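Local atomic coordinates of EAL domain protein (Vibrio cholerae serotype O1, PDB entry 6IJ2), a protein that degrades the cyclic dinucleotides c-di-GMP and cGAMP as a standalone EAL-domain phosphodiesterase. Residues S165-L170 with L202-D207; E136-I141 with A171-N176; R109-A114 with L151-A156. The protein carries 1 engineered substitution. All blocks are in the same frame, centred on the assembly; numbering follows the deposited sequence.

All three contacts are made mainly by methyls and aromatic rings and join elements around the strands of the EAL domain. Contact 1 is buried throughout: four residues of helices 166-170 and 192-207 meet over the sheet. Contacts 2 and 3 are partly buried. Contact 2 adjoins contact 1: loop 171-176 continues helix 166-170 and Leu169 packs on Val138 and Ile141; it alone sets a carboxylate against apolar groups, and like contact 1 it touches the second subunit. Contact 3, between helix 109-117 and the turn leading into strand 154-160, touches no other chain; its centre lies about 24 Å from contact 1's and about 19 Å from contact 2's. Thr155 N probably hydrogen-bonds to Asn176 OD1 of contact 2.

Contact 1 of 3, residues S165-L170 with L202-D207; sequences SGLNLL and LKLFSD
Leu170 reaches from the short helix 166-170 to the edge of the Phe205 ring on helix 192-207. Its CB already points at the partner helix. With CG anti to the carbonyl carbon (chi1 -68°), the chain extends outward, yet CG itself stays 5.4 Å from Phe205 CE1. Of the two methyls, Leu170 CD2 remains 5.7 Å from Phe205 CE1, whereas CD1 makes the touch, 4.0 Å from Phe205 CE1 and close to the plane of the ring. The two side chains meet at about a right angle, so a single methyl abuts the ring rim. One helical turn earlier, Leu167 meets Leu204 methyl to methyl: Leu167 CD2 lies 3.6 Å from Leu204 CD2, a snug fit between side chains that run at a slant to each other. Leu204 swings CG anti to its backbone N (chi1 171°) to send that methyl across. The backbones remain well apart, with Leu170 CA 9.3 Å from Phe205 CA, and only these side-chain ends span the gap. The short helix is capped at its start, where Ser165 OG accepts from Asn168 N at 3.1 Å; Asn168 ND2 in turn bonds to Val135 O. Both helices belong to the barrel-like alpha/beta fold of EAL domains, and each lies in the connection between two successive parallel strands. Beneath them, Leu167 and Leu170 rest on Phe160 of strand 154-160, Phe205 meets the same Phe160 edge-to-face, and Leu170 and Phe205 share Val178 of strand 177-180, with Pro212 of strand 211-214 also under Phe205.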
loop_
_atom_site.group_PDB
_atom_site.type_symbol
_atom_site.label_atom_id
_atom_site.label_comp_id
_atom_site.label_asym_id
_atom_site.label_seq_id
_atom_site.Cartn_x
_atom_site.Cartn_y
_atom_site.Cartn_z
ATOM N N SER A 165 1.780 1.402 -1.387
ATOM C CA SER A 165 1.768 -0.023 -1.040
ATOM C C SER A 165 3.149 -0.473 -0.596
ATOM O O SER A 165 4.084 -0.500 -1.402
ATOM C CB SER A 165 1.295 -0.867 -2.224
ATOM O OG SER A 165 1.476 -2.255 -1.933
ATOM N N GLY A 166 3.268 -0.848 0.682
ATOM C CA GLY A 166 4.517 -1.399 1.180
ATOM C C GLY A 166 4.770 -2.811 0.701
ATOM O O GLY A 166 5.924 -3.214 0.538
ATOM N N LEU A 167 3.703 -3.588 0.456
ATOM C CA LEU A 167 3.920 -4.926 -0.086
ATOM C C LEU A 167 4.515 -4.858 -1.478
ATOM O O LEU A 167 5.300 -5.733 -1.858
ATOM C CB LEU A 167 2.614 -5.732 -0.094
ATOM C CG LEU A 167 2.174 -6.184 1.305
ATOM C CD1 LEU A 167 0.857 -6.965 1.225
ATOM C CD2 LEU A 167 3.271 -7.015 2.003
ATOM N N ASN A 168 4.158 -3.825 -2.244
ATOM C CA ASN A 168 4.752 -3.609 -3.558
ATOM C C ASN A 168 6.271 -3.504 -3.456
ATOM O O ASN A 168 7.004 -3.986 -4.328
ATOM C CB ASN A 168 4.151 -2.338 -4.162
ATOM C CG ASN A 168 4.534 -2.120 -5.610
ATOM O OD1 ASN A 168 4.783 -3.062 -6.358
ATOM N ND2 ASN A 168 4.565 -0.858 -6.018
ATOM N N LEU A 169 6.760 -2.875 -2.399
ATOM C CA LEU A 169 8.204 -2.752 -2.220
ATOM C C LEU A 169 8.814 -4.080 -1.789
ATOM O O LEU A 169 9.765 -4.570 -2.414
ATOM C CB LEU A 169 8.493 -1.662 -1.201
ATOM C CG LEU A 169 7.994 -0.271 -1.605
ATOM C CD1 LEU A 169 8.366 0.764 -0.554
ATOM C CD2 LEU A 169 8.566 0.114 -2.956
ATOM N N LEU A 170 8.258 -4.686 -0.732
ATOM C CA LEU A 170 8.828 -5.897 -0.137
ATOM C C LEU A 170 8.911 -7.056 -1.115
ATOM O O LEU A 170 9.716 -7.970 -0.901
ATOM C CB LEU A 170 7.996 -6.339 1.063
ATOM C CG LEU A 170 8.057 -5.418 2.264
ATOM C CD1 LEU A 170 7.193 -5.970 3.375
ATOM C CD2 LEU A 170 9.501 -5.339 2.695
ATOM N N LEU A 202 3.536 -10.005 10.760
ATOM C CA LEU A 202 4.739 -10.353 11.528
ATOM C C LEU A 202 5.331 -11.674 11.054
ATOM O O LEU A 202 6.557 -11.830 10.989
ATOM C CB LEU A 202 4.423 -10.419 13.020
ATOM C CG LEU A 202 4.134 -9.063 13.666
ATOM C CD1 LEU A 202 3.569 -9.279 15.058
ATOM C CD2 LEU A 202 5.400 -8.213 13.749
ATOM N N LYS A 203 4.470 -12.628 10.692
ATOM C CA LYS A 203 4.939 -13.871 10.092
ATOM C C LYS A 203 5.584 -13.614 8.739
ATOM O O LYS A 203 6.621 -14.201 8.412
ATOM C CB LYS A 203 3.769 -14.862 9.970
ATOM C CG LYS A 203 3.110 -15.183 11.323
ATOM C CD LYS A 203 1.796 -15.952 11.186
ATOM C CE LYS A 203 2.045 -17.399 10.881
ATOM N NZ LYS A 203 2.794 -18.059 11.986
ATOM N N LEU A 204 4.980 -12.744 7.931
ATOM C CA LEU A 204 5.608 -12.352 6.679
ATOM C C LEU A 204 6.983 -11.715 6.913
ATOM O O LEU A 204 7.951 -12.039 6.222
ATOM C CB LEU A 204 4.683 -11.397 5.920
ATOM C CG LEU A 204 5.339 -10.757 4.702
ATOM C CD1 LEU A 204 5.866 -11.840 3.781
ATOM C CD2 LEU A 204 4.324 -9.880 3.990
ATOM N N PHE A 205 7.084 -10.787 7.864
ATOM C CA PHE A 205 8.372 -10.124 8.110
ATOM C C PHE A 205 9.450 -11.125 8.512
ATOM O O PHE A 205 10.595 -11.037 8.054
ATOM C CB PHE A 205 8.227 -9.064 9.195
ATOM C CG PHE A 205 7.291 -7.949 8.836
ATOM C CD1 PHE A 205 7.119 -7.560 7.521
ATOM C CD2 PHE A 205 6.571 -7.299 9.824
ATOM C CE1 PHE A 205 6.249 -6.524 7.190
ATOM C CE2 PHE A 205 5.703 -6.268 9.511
ATOM C CZ PHE A 205 5.533 -5.883 8.187
ATOM N N SER A 206 9.102 -12.087 9.360
ATOM C CA SER A 206 10.067 -13.114 9.738
ATOM C C SER A 206 10.520 -13.924 8.526
ATOM O O SER A 206 11.719 -14.185 8.357
ATOM C CB SER A 206 9.464 -14.034 10.798
ATOM O OG SER A 206 10.432 -14.974 11.245
ATOM N N ASP A 207 9.572 -14.311 7.656
ATOM C CA ASP A 207 9.913 -15.075 6.462
ATOM C C ASP A 207 10.883 -14.318 5.571
ATOM O O ASP A 207 11.680 -14.934 4.857
ATOM C CB ASP A 207 8.647 -15.399 5.652
ATOM C CG ASP A 207 7.741 -16.424 6.327
ATOM O OD1 ASP A 207 8.109 -16.973 7.386
ATOM O OD2 ASP A 207 6.643 -16.683 5.784
#

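Contact 2 of 3, residues E136-I141 with A171-N176; sequences EDVNHI and ADFQTN
Val138 divides its two methyls between the neighbouring residues Asp172 and Phe173. Its chi1 of 79° leaves CG1 between the backbone N and the carbonyl carbon and CG2 anti to N, a rotation that turns CG1 to Asp172 and CG2 to Phe173. CG1 presses on the carboxylate, 3.1 Å from Asp172 OD2, a tight apolar-polar approach. CG2 comes to the edge of the Phe173 ring, near its plane and 4.0 Å from Phe173 CE1. That same ring carbon takes Ile141, three residues on, with Ile141 CG2 at 4.1 Å and the two side chains roughly perpendicular. Phe173 CG stands over its own backbone (chi1 65°), which carries the ring to these methyls. Here the beginning of helix 139-151, which runs on to strand 154-160 in the beta/alpha succession of the EAL fold, lies against the loop from helix 166-170 to strand 177-180. The helix entrance is capped by Asp137 OD1, which receives Asn139 N at 3.1 Å from above the carboxylate plane, 50° out of it. Along the helix, Val145 and Glu146 also touch Phe173, while Lys142 NZ grips the carbonyl oxygen of Asp172. The carboxylate of Asp172 has its ionic partner across the dimer: OD1 forms a salt bridge with Arg194 NH2 of the second subunit, while OD2 is the oxygen that leans on Val138.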
loop_
_atom_site.group_PDB
_atom_site.type_symbol
_atom_site.label_atom_id
_atom_site.label_comp_id
_atom_site.label_asym_id
_atom_site.label_seq_id
_atom_site.Cartn_x
_atom_site.Cartn_y
_atom_site.Cartn_z
ATOM N N GLU A 136 5.494 2.386 -9.913
ATOM C CA GLU A 136 5.264 1.492 -11.043
ATOM C C GLU A 136 6.529 0.704 -11.368
ATOM O O GLU A 136 6.482 -0.520 -11.531
ATOM C CB GLU A 136 4.783 2.285 -12.259
ATOM C CG GLU A 136 3.449 2.992 -12.052
ATOM C CD GLU A 136 2.984 3.770 -13.276
ATOM O OE1 GLU A 136 3.757 3.877 -14.255
ATOM O OE2 GLU A 136 1.842 4.276 -13.258
ATOM N N ASP A 137 7.666 1.392 -11.463
ATOM C CA ASP A 137 8.969 0.756 -11.656
ATOM C C ASP A 137 9.691 0.774 -10.312
ATOM O O ASP A 137 10.212 1.806 -9.884
ATOM C CB ASP A 137 9.773 1.466 -12.741
ATOM C CG ASP A 137 11.059 0.735 -13.088
ATOM O OD1 ASP A 137 11.350 -0.297 -12.453
ATOM O OD2 ASP A 137 11.778 1.191 -14.004
ATOM N N VAL A 138 9.719 -0.382 -9.646
ATOM C CA VAL A 138 10.348 -0.494 -8.337
ATOM C C VAL A 138 11.864 -0.407 -8.401
ATOM O O VAL A 138 12.507 -0.239 -7.360
ATOM C CB VAL A 138 9.901 -1.817 -7.677
ATOM C CG1 VAL A 138 10.680 -2.996 -8.256
ATOM C CG2 VAL A 138 10.013 -1.746 -6.159
ATOM N N ASN A 139 12.451 -0.491 -9.598
ATOM C CA ASN A 139 13.905 -0.537 -9.713
ATOM C C ASN A 139 14.568 0.740 -9.210
ATOM O O ASN A 139 15.699 0.690 -8.716
ATOM C CB ASN A 139 14.318 -0.800 -11.161
ATOM C CG ASN A 139 14.374 -2.277 -11.490
ATOM O OD1 ASN A 139 14.362 -3.124 -10.596
ATOM N ND2 ASN A 139 14.449 -2.595 -12.779
ATOM N N HIS A 140 13.898 1.886 -9.329
ATOM C CA HIS A 140 14.520 3.140 -8.917
ATOM C C HIS A 140 14.735 3.176 -7.407
ATOM O O HIS A 140 15.848 3.429 -6.932
ATOM C CB HIS A 140 13.668 4.325 -9.373
ATOM C CG HIS A 140 14.343 5.650 -9.209
ATOM N ND1 HIS A 140 14.485 6.265 -7.983
ATOM C CD2 HIS A 140 14.920 6.474 -10.113
ATOM C CE1 HIS A 140 15.120 7.413 -8.141
ATOM N NE2 HIS A 140 15.394 7.564 -9.424
ATOM N N ILE A 141 13.681 2.916 -6.635
ATOM C CA ILE A 141 13.821 2.936 -5.185
ATOM C C ILE A 141 14.631 1.733 -4.707
ATOM O O ILE A 141 15.369 1.825 -3.718
ATOM C CB ILE A 141 12.428 3.008 -4.532
ATOM C CG1 ILE A 141 12.540 3.174 -3.017
ATOM C CG2 ILE A 141 11.587 1.791 -4.896
ATOM C CD1 ILE A 141 11.886 4.439 -2.513
ATOM N N ALA A 171 8.079 -7.059 -2.159
ATOM C CA ALA A 171 8.128 -8.136 -3.144
ATOM C C ALA A 171 9.445 -8.143 -3.905
ATOM O O ALA A 171 9.901 -9.203 -4.348
ATOM C CB ALA A 171 6.949 -8.023 -4.120
ATOM N N ASP A 172 10.086 -6.985 -4.052
ATOM C CA ASP A 172 11.271 -6.895 -4.891
ATOM C C ASP A 172 12.558 -6.575 -4.141
ATOM O O ASP A 172 13.637 -6.785 -4.701
ATOM C CB ASP A 172 11.049 -5.855 -5.999
ATOM C CG ASP A 172 10.085 -6.348 -7.072
ATOM O OD1 ASP A 172 10.239 -7.508 -7.514
ATOM O OD2 ASP A 172 9.173 -5.589 -7.468
ATOM N N PHE A 173 12.483 -6.080 -2.908
ATOM C CA PHE A 173 13.682 -5.906 -2.092
ATOM C C PHE A 173 13.287 -5.888 -0.625
ATOM O O PHE A 173 12.137 -5.625 -0.274
ATOM C CB PHE A 173 14.448 -4.624 -2.452
ATOM C CG PHE A 173 13.701 -3.359 -2.152
ATOM C CD1 PHE A 173 12.803 -2.834 -3.080
ATOM C CD2 PHE A 173 13.897 -2.686 -0.958
ATOM C CE1 PHE A 173 12.123 -1.666 -2.814
ATOM C CE2 PHE A 173 13.215 -1.522 -0.684
ATOM C CZ PHE A 173 12.325 -1.011 -1.617
ATOM N N GLN A 174 14.259 -6.148 0.247
ATOM C CA GLN A 174 13.946 -6.124 1.663
ATOM C C GLN A 174 14.930 -5.215 2.383
ATOM O O GLN A 174 16.128 -5.227 2.098
ATOM C CB GLN A 174 13.962 -7.529 2.260
ATOM C CG GLN A 174 12.900 -8.454 1.675
ATOM C CD GLN A 174 13.277 -9.009 0.313
ATOM O OE1 GLN A 174 14.379 -9.535 0.129
ATOM N NE2 GLN A 174 12.363 -8.890 -0.657
ATOM N N THR A 175 14.399 -4.404 3.287
ATOM C CA THR A 175 15.207 -3.575 4.165
ATOM C C THR A 175 15.535 -4.334 5.443
ATOM O O THR A 175 15.027 -5.431 5.694
ATOM C CB THR A 175 14.450 -2.291 4.483
ATOM O OG1 THR A 175 13.096 -2.641 4.811
ATOM C CG2 THR A 175 14.418 -1.391 3.251
ATOM N N ASN A 176 16.418 -3.738 6.258
ATOM C CA ASN A 176 16.702 -4.302 7.575
ATOM C C ASN A 176 15.471 -4.273 8.467
ATOM O O ASN A 176 15.186 -5.240 9.187
ATOM C CB ASN A 176 17.828 -3.520 8.242
ATOM C CG ASN A 176 19.090 -3.552 7.436
ATOM O OD1 ASN A 176 19.478 -2.559 6.818
ATOM N ND2 ASN A 176 19.722 -4.713 7.399
#

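Contact 3 of 3, residues R109-A114 with L151-A156; sequences RTTLEA and LGFQTA
Phe153 brings the far end of its ring to helix 109-117, where methyls of Thr111 and Leu112 converge on one carbon. Thr111 CG2 lies 3.8 Å from Phe153 CZ. Leu112 CD2 is 3.9 Å from Phe153 CZ as well, and both methyls come in at a slant. Phe153 and Thr111 form the close-packed, buried part: the ring also lies edge-to-face with Phe127 of strand 125-129 and touches Ile108 and Ile122. Leu112, partly exposed, spans from there to the looser solvent side. On that side it barely meets the partly exposed Leu151, with Leu112 CD2 4.5 Å from Leu151 CD1. Gly152, the first residue to leave helical angles after helix 139-151, turns the chain in a Schellman motif (phi 111°), which places Phe153 just ahead of strand 154-160. Thr111 divides its labour by rotation: chi1 of -61° sends the methyl toward the ring and sets OG1 beside the backbone N, where it bonds to Arg76 NH1. Since methyls and an aromatic ring are all that meet across the two segments, cohesion here depends on shape and exclusion of water, and the threonine hydroxyl finds its polar partner elsewhere.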
loop_
_atom_site.group_PDB
_atom_site.type_symbol
_atom_site.label_atom_id
_atom_site.label_comp_id
_atom_site.label_asym_id
_atom_site.label_seq_id
_atom_site.Cartn_x
_atom_site.Cartn_y
_atom_site.Cartn_z
ATOM N N ARG A 109 28.667 11.239 -0.764
ATOM C CA ARG A 109 29.939 11.551 -0.112
ATOM C C ARG A 109 29.774 12.614 0.973
ATOM O O ARG A 109 30.489 12.590 1.983
ATOM C CB ARG A 109 30.968 11.987 -1.157
ATOM C CG ARG A 109 31.552 10.825 -1.952
ATOM C CD ARG A 109 33.073 10.872 -1.946
ATOM N NE ARG A 109 33.587 12.059 -2.624
ATOM C CZ ARG A 109 33.868 12.115 -3.922
ATOM N NH1 ARG A 109 33.685 11.049 -4.689
ATOM N NH2 ARG A 109 34.330 13.238 -4.454
ATOM N N THR A 110 28.827 13.537 0.796
ATOM C CA THR A 110 28.565 14.521 1.841
ATOM C C THR A 110 28.092 13.851 3.121
ATOM O O THR A 110 28.404 14.323 4.220
ATOM C CB THR A 110 27.536 15.548 1.363
ATOM O OG1 THR A 110 26.462 14.879 0.693
ATOM C CG2 THR A 110 28.171 16.543 0.415
ATOM N N THR A 111 27.358 12.742 2.999
ATOM C CA THR A 111 26.960 11.964 4.166
ATOM C C THR A 111 28.161 11.240 4.768
ATOM O O THR A 111 28.408 11.320 5.977
ATOM C CB THR A 111 25.860 10.970 3.776
ATOM O OG1 THR A 111 24.719 11.687 3.291
ATOM C CG2 THR A 111 25.442 10.101 4.962
ATOM N N LEU A 112 28.924 10.533 3.929
ATOM C CA LEU A 112 30.086 9.796 4.415
ATOM C C LEU A 112 31.081 10.722 5.097
ATOM O O LEU A 112 31.632 10.383 6.150
ATOM C CB LEU A 112 30.762 9.058 3.261
ATOM C CG LEU A 112 29.880 8.147 2.407
ATOM C CD1 LEU A 112 30.685 7.597 1.239
ATOM C CD2 LEU A 112 29.294 7.021 3.243
ATOM N N GLU A 113 31.313 11.900 4.513
ATOM C CA GLU A 113 32.257 12.845 5.096
ATOM C C GLU A 113 31.745 13.389 6.422
ATOM O O GLU A 113 32.525 13.586 7.361
ATOM C CB GLU A 113 32.533 13.984 4.113
ATOM C CG GLU A 113 33.249 13.535 2.851
ATOM C CD GLU A 113 33.508 14.673 1.880
ATOM O OE1 GLU A 113 34.452 14.557 1.072
ATOM O OE2 GLU A 113 32.770 15.682 1.924
ATOM N N ALA A 114 30.439 13.637 6.522
ATOM C CA ALA A 114 29.875 14.092 7.786
ATOM C C ALA A 114 30.056 13.037 8.873
ATOM O O ALA A 114 30.493 13.345 9.987
ATOM C CB ALA A 114 28.398 14.442 7.607
ATOM N N LEU A 151 27.009 0.227 1.077
ATOM C CA LEU A 151 27.921 1.127 1.764
ATOM C C LEU A 151 27.979 0.881 3.265
ATOM O O LEU A 151 28.867 1.430 3.926
ATOM C CB LEU A 151 27.529 2.581 1.507
ATOM C CG LEU A 151 27.636 3.075 0.068
ATOM C CD1 LEU A 151 27.404 4.572 0.010
ATOM C CD2 LEU A 151 28.985 2.718 -0.524
ATOM N N GLY A 152 27.062 0.087 3.820
ATOM C CA GLY A 152 27.051 -0.214 5.239
ATOM C C GLY A 152 25.902 0.387 6.019
ATOM O O GLY A 152 25.756 0.075 7.207
ATOM N N PHE A 153 25.078 1.226 5.397
ATOM C CA PHE A 153 23.935 1.816 6.084
ATOM C C PHE A 153 22.895 0.762 6.439
ATOM O O PHE A 153 22.735 -0.243 5.743
ATOM C CB PHE A 153 23.282 2.890 5.208
ATOM C CG PHE A 153 24.135 4.099 5.021
ATOM C CD1 PHE A 153 24.326 4.991 6.066
ATOM C CD2 PHE A 153 24.770 4.340 3.814
ATOM C CE1 PHE A 153 25.126 6.107 5.910
ATOM C CE2 PHE A 153 25.586 5.457 3.655
ATOM C CZ PHE A 153 25.758 6.342 4.699
ATOM N N GLN A 154 22.189 0.997 7.543
ATOM C CA GLN A 154 20.949 0.287 7.805
ATOM C C GLN A 154 19.819 0.968 7.033
ATOM O O GLN A 154 19.893 2.160 6.724
ATOM C CB GLN A 154 20.646 0.266 9.306
ATOM C CG GLN A 154 21.618 -0.592 10.120
ATOM C CD GLN A 154 21.417 -2.077 9.868
ATOM O OE1 GLN A 154 20.336 -2.616 10.100
ATOM N NE2 GLN A 154 22.453 -2.738 9.373
ATOM N N THR A 155 18.801 0.191 6.670
ATOM C CA THR A 155 17.672 0.694 5.889
ATOM C C THR A 155 16.356 0.241 6.493
ATOM O O THR A 155 16.262 -0.842 7.085
ATOM C CB THR A 155 17.724 0.226 4.428
ATOM O OG1 THR A 155 17.577 -1.199 4.383
ATOM C CG2 THR A 155 19.068 0.626 3.797
ATOM N N ALA A 156 15.319 1.060 6.277
ATOM C CA ALA A 156 13.975 0.767 6.757
ATOM C C ALA A 156 12.935 1.258 5.767
ATOM O O ALA A 156 13.100 2.324 5.163
ATOM C CB ALA A 156 13.692 1.424 8.116
#